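Local coordinates for glyoxalase family protein, putative (Bacillus anthracis, PDB 2QQZ), which is of unknown function but belongs to the glyoxalase/bleomycin resistance/dioxygenase superfamily, whose members are typically metal-dependent enzymes or drug-binding proteins, at residues A[88-93]-A[107-112]. Numbering follows the deposited sequence. Where two conformers were deposited one is given.
Sequences QELIKQ and IRFYVS
The helical hydrogen bond from Lys92 N to Gln88 O, 3.0 Å long, spans the last turn of helix 83-92, from which Leu90 reaches across to Phe109 and Val111 on strand 106-112. Helix and strand belong to one βαβββ module, the building block of the glyoxalase (vicinal oxygen chelate) fold, in which the helix covers one face of a mixed four-stranded sheet. No hydrogen bond joins the two segments; a small, buried, wholly apolar contact does so instead.

Leu90 carries it with a single methyl. CG stands anti to the carbonyl carbon (chi1 -63°) and CD1 continues anti to CA (chi2 -175°), which carries this methyl toward the strand, while CD2 branches away from Phe109. CD1 arrives at the edge of the Phe109 ring, near the ring plane, 3.9 Å from CE1 and 4.1 Å from CZ. A long, branched aliphatic chain suits this place because the backbones are well separated: the CA atoms of Leu90 and Val111 are 9.4 Å apart. The broad, flat ring of Phe109 projects from the strand toward the helix, where it also touches Phe86 and Lys87, one turn earlier. Val111, short and beta-branched, suits an extended strand; its CG1 meets Phe109 CE1 at 3.7 Å, also near the ring plane, and lies 4.3 Å from Leu90 CD1. Phe29 and Thr33 of helix 23-33 border the cluster, touching Val111 and Leu90 respectively.

Strand alternation sends Arg108 and Tyr110 to the opposite face of the sheet, which in relatives lines the active-site cleft. There Arg108 forms a salt bridge with Asp100, while Tyr110 OH lies 4.1 Å above the plane of the Arg108 guanidinium, over its centre.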
ATOM      1  N   GLN A  88       1.129 -16.254  16.444  0.60 44.55           N
ATOM      2  CA  GLN A  88       1.383 -17.652  16.771  0.60 45.12           C
ATOM      3  C   GLN A  88       0.747 -18.629  15.782  0.60 45.59           C
ATOM      4  O   GLN A  88       1.235 -19.748  15.642  0.60 45.19           O
ATOM      5  CB  GLN A  88       0.961 -18.001  18.205  0.60 45.08           C
ATOM      6  CG  GLN A  88       1.881 -17.441  19.269  0.60 45.92           C
ATOM      7  CD  GLN A  88       3.358 -17.671  18.983  0.60 45.68           C
ATOM      8  OE1 GLN A  88       3.786 -18.774  18.614  0.60 45.60           O
ATOM      9  NE2 GLN A  88       4.148 -16.628  19.173  0.60 46.97           N
ATOM     10  N   GLU A  89      -0.331 -18.223  15.102  1.00 45.77           N
ATOM     11  CA  GLU A  89      -0.894 -19.060  14.026  1.00 47.65           C
ATOM     12  C   GLU A  89       0.029 -19.094  12.788  1.00 48.50           C
ATOM     13  O   GLU A  89       0.092 -20.111  12.074  1.00 49.15           O
ATOM     14  CB  GLU A  89      -2.300 -18.624  13.610  1.00 47.58           C
ATOM     15  CG  GLU A  89      -3.378 -18.851  14.624  1.00 50.46           C
ATOM     16  CD  GLU A  89      -3.332 -20.250  15.254  1.00 55.89           C
ATOM     17  OE1 GLU A  89      -3.627 -21.224  14.536  1.00 56.78           O
ATOM     18  OE2 GLU A  89      -2.995 -20.366  16.458  1.00 56.15           O
ATOM     19  N   LEU A  90       0.736 -17.998  12.531  1.00 48.71           N
ATOM     20  CA  LEU A  90       1.690 -17.969  11.438  1.00 48.94           C
ATOM     21  C   LEU A  90       2.931 -18.795  11.782  1.00 50.13           C
ATOM     22  O   LEU A  90       3.420 -19.566  10.964  1.00 51.29           O
ATOM     23  CB  LEU A  90       2.071 -16.528  11.048  1.00 48.53           C
ATOM     24  CG  LEU A  90       0.959 -15.610  10.503  1.00 46.49           C
ATOM     25  CD1 LEU A  90       1.560 -14.278  10.055  1.00 41.71           C
ATOM     26  CD2 LEU A  90       0.095 -16.227   9.383  1.00 47.41           C
ATOM     27  N   ILE A  91       3.439 -18.640  12.994  1.00 50.57           N
ATOM     28  CA  ILE A  91       4.576 -19.430  13.445  1.00 50.98           C
ATOM     29  C   ILE A  91       4.197 -20.938  13.360  1.00 51.75           C
ATOM     30  O   ILE A  91       4.900 -21.719  12.729  1.00 51.83           O
ATOM     31  CB  ILE A  91       5.024 -18.993  14.849  1.00 50.49           C
ATOM     32  CG1 ILE A  91       5.731 -17.632  14.770  1.00 48.15           C
ATOM     33  CG2 ILE A  91       5.923 -20.064  15.500  1.00 50.69           C
ATOM     34  CD1 ILE A  91       5.860 -16.942  16.106  1.00 45.01           C
ATOM     35  N   LYS A  92       3.043 -21.319  13.906  1.00 52.91           N
ATOM     36  CA  LYS A  92       2.543 -22.711  13.781  1.00 53.73           C
ATOM     37  C   LYS A  92       2.712 -23.275  12.348  1.00 54.08           C
ATOM     38  O   LYS A  92       3.040 -24.448  12.167  1.00 54.16           O
ATOM     39  CB  LYS A  92       1.073 -22.785  14.183  1.00 53.68           C
ATOM     40  CG  LYS A  92       0.745 -23.813  15.206  1.00 56.49           C
ATOM     41  CD  LYS A  92      -0.654 -23.533  15.791  1.00 60.48           C
ATOM     42  CE  LYS A  92      -1.769 -24.254  15.000  1.00 63.23           C
ATOM     43  NZ  LYS A  92      -1.872 -25.739  15.361  1.00 64.56           N
ATOM     44  N   GLN A  93       2.495 -22.430  11.343  1.00 53.90           N
ATOM     45  CA  GLN A  93       2.586 -22.831   9.938  1.00 54.26           C
ATOM     46  C   GLN A  93       3.999 -22.677   9.328  1.00 54.20           C
ATOM     47  O   GLN A  93       4.173 -22.735   8.108  1.00 54.74           O
ATOM     48  CB  GLN A  93       1.569 -22.024   9.099  1.00 53.73           C
ATOM     49  CG  GLN A  93       0.117 -22.195   9.521  1.00 53.58           C
ATOM     50  CD  GLN A  93      -0.794 -21.211   8.815  1.00 55.41           C
ATOM     51  OE1 GLN A  93      -1.241 -20.221   9.406  1.00 57.29           O
ATOM     52  NE2 GLN A  93      -1.055 -21.459   7.526  1.00 55.75           N
ATOM     53  N   ILE A 107       1.852  -2.909  18.480  1.00 41.24           N
ATOM     54  CA  ILE A 107       2.524  -4.178  18.350  1.00 40.08           C
ATOM     55  C   ILE A 107       2.581  -4.435  16.877  1.00 40.68           C
ATOM     56  O   ILE A 107       1.586  -4.229  16.156  1.00 40.36           O
ATOM     57  CB  ILE A 107       1.715  -5.314  19.052  1.00 40.17           C
ATOM     58  CG1 ILE A 107       1.587  -4.984  20.540  1.00 38.08           C
ATOM     59  CG2 ILE A 107       2.358  -6.714  18.812  1.00 38.11           C
ATOM     60  CD1 ILE A 107       0.714  -5.960  21.363  1.00 41.95           C
ATOM     61  N   ARG A 108       3.712  -4.915  16.390  1.00 39.94           N
ATOM     62  CA  ARG A 108       3.782  -5.160  14.960  1.00 40.64           C
ATOM     63  C   ARG A 108       4.938  -6.045  14.582  1.00 40.21           C
ATOM     64  O   ARG A 108       5.908  -6.198  15.327  1.00 39.56           O
ATOM     65  CB  ARG A 108       3.883  -3.828  14.234  1.00 42.31           C
ATOM     66  CG  ARG A 108       5.196  -3.134  14.431  1.00 44.16           C
ATOM     67  CD  ARG A 108       5.154  -1.840  13.713  1.00 48.98           C
ATOM     68  NE  ARG A 108       6.401  -1.128  14.039  1.00 52.85           N
ATOM     69  CZ  ARG A 108       6.866  -0.051  13.405  1.00 51.70           C
ATOM     70  NH1 ARG A 108       6.192   0.490  12.391  1.00 52.00           N
ATOM     71  NH2 ARG A 108       7.999   0.489  13.822  1.00 50.47           N
ATOM     72  N   PHE A 109       4.852  -6.618  13.401  1.00 39.19           N
ATOM     73  CA  PHE A 109       5.903  -7.511  12.923  1.00 39.68           C
ATOM     74  C   PHE A 109       5.825  -7.619  11.403  1.00 38.91           C
ATOM     75  O   PHE A 109       4.761  -7.309  10.787  1.00 38.69           O
ATOM     76  CB  PHE A 109       5.800  -8.895  13.583  1.00 38.13           C
ATOM     77  CG  PHE A 109       4.562  -9.689  13.216  1.00 39.78           C
ATOM     78  CD1 PHE A 109       4.557 -10.516  12.098  1.00 39.78           C
ATOM     79  CD2 PHE A 109       3.414  -9.621  13.998  1.00 41.87           C
ATOM     80  CE1 PHE A 109       3.450 -11.271  11.780  1.00 40.30           C
ATOM     81  CE2 PHE A 109       2.264 -10.365  13.678  1.00 39.13           C
ATOM     82  CZ  PHE A 109       2.270 -11.168  12.570  1.00 40.27           C
ATOM     83  N   TYR A 110       6.923  -8.085  10.799  1.00 40.20           N
ATOM     84  CA  TYR A 110       6.994  -8.216   9.342  1.00 39.63           C
ATOM     85  C   TYR A 110       7.103  -9.677   9.011  1.00 39.78           C
ATOM     86  O   TYR A 110       7.654 -10.463   9.775  1.00 39.06           O
ATOM     87  CB  TYR A 110       8.231  -7.521   8.791  1.00 40.57           C
ATOM     88  CG  TYR A 110       8.428  -6.129   9.287  1.00 42.59           C
ATOM     89  CD1 TYR A 110       7.501  -5.133   8.981  1.00 46.06           C
ATOM     90  CD2 TYR A 110       9.571  -5.772  10.001  1.00 45.24           C
ATOM     91  CE1 TYR A 110       7.667  -3.830   9.421  1.00 45.27           C
ATOM     92  CE2 TYR A 110       9.760  -4.436  10.430  1.00 45.78           C
ATOM     93  CZ  TYR A 110       8.795  -3.495  10.152  1.00 46.47           C
ATOM     94  OH  TYR A 110       8.919  -2.161  10.538  1.00 48.74           O
ATOM     95  N   VAL A 111       6.603 -10.024   7.842  1.00 38.96           N
ATOM     96  CA  VAL A 111       6.876 -11.303   7.219  1.00 40.46           C
ATOM     97  C   VAL A 111       7.237 -11.000   5.759  1.00 40.57           C
ATOM     98  O   VAL A 111       6.986  -9.894   5.262  1.00 41.46           O
ATOM     99  CB  VAL A 111       5.657 -12.249   7.298  1.00 39.69           C
ATOM    100  CG1 VAL A 111       5.143 -12.335   8.706  1.00 39.92           C
ATOM    101  CG2 VAL A 111       4.533 -11.760   6.393  1.00 44.46           C
ATOM    102  N   SER A 112       7.816 -11.967   5.080  1.00 41.06           N
ATOM    103  CA  SER A 112       8.000 -11.922   3.635  1.00 42.46           C
ATOM    104  C   SER A 112       6.978 -12.865   2.985  1.00 42.16           C
ATOM    105  O   SER A 112       6.757 -13.991   3.445  1.00 40.65           O
ATOM    106  CB  SER A 112       9.412 -12.379   3.247  1.00 43.69           C
ATOM    107  OG  SER A 112      10.384 -11.453   3.748  1.00 49.29           O
TER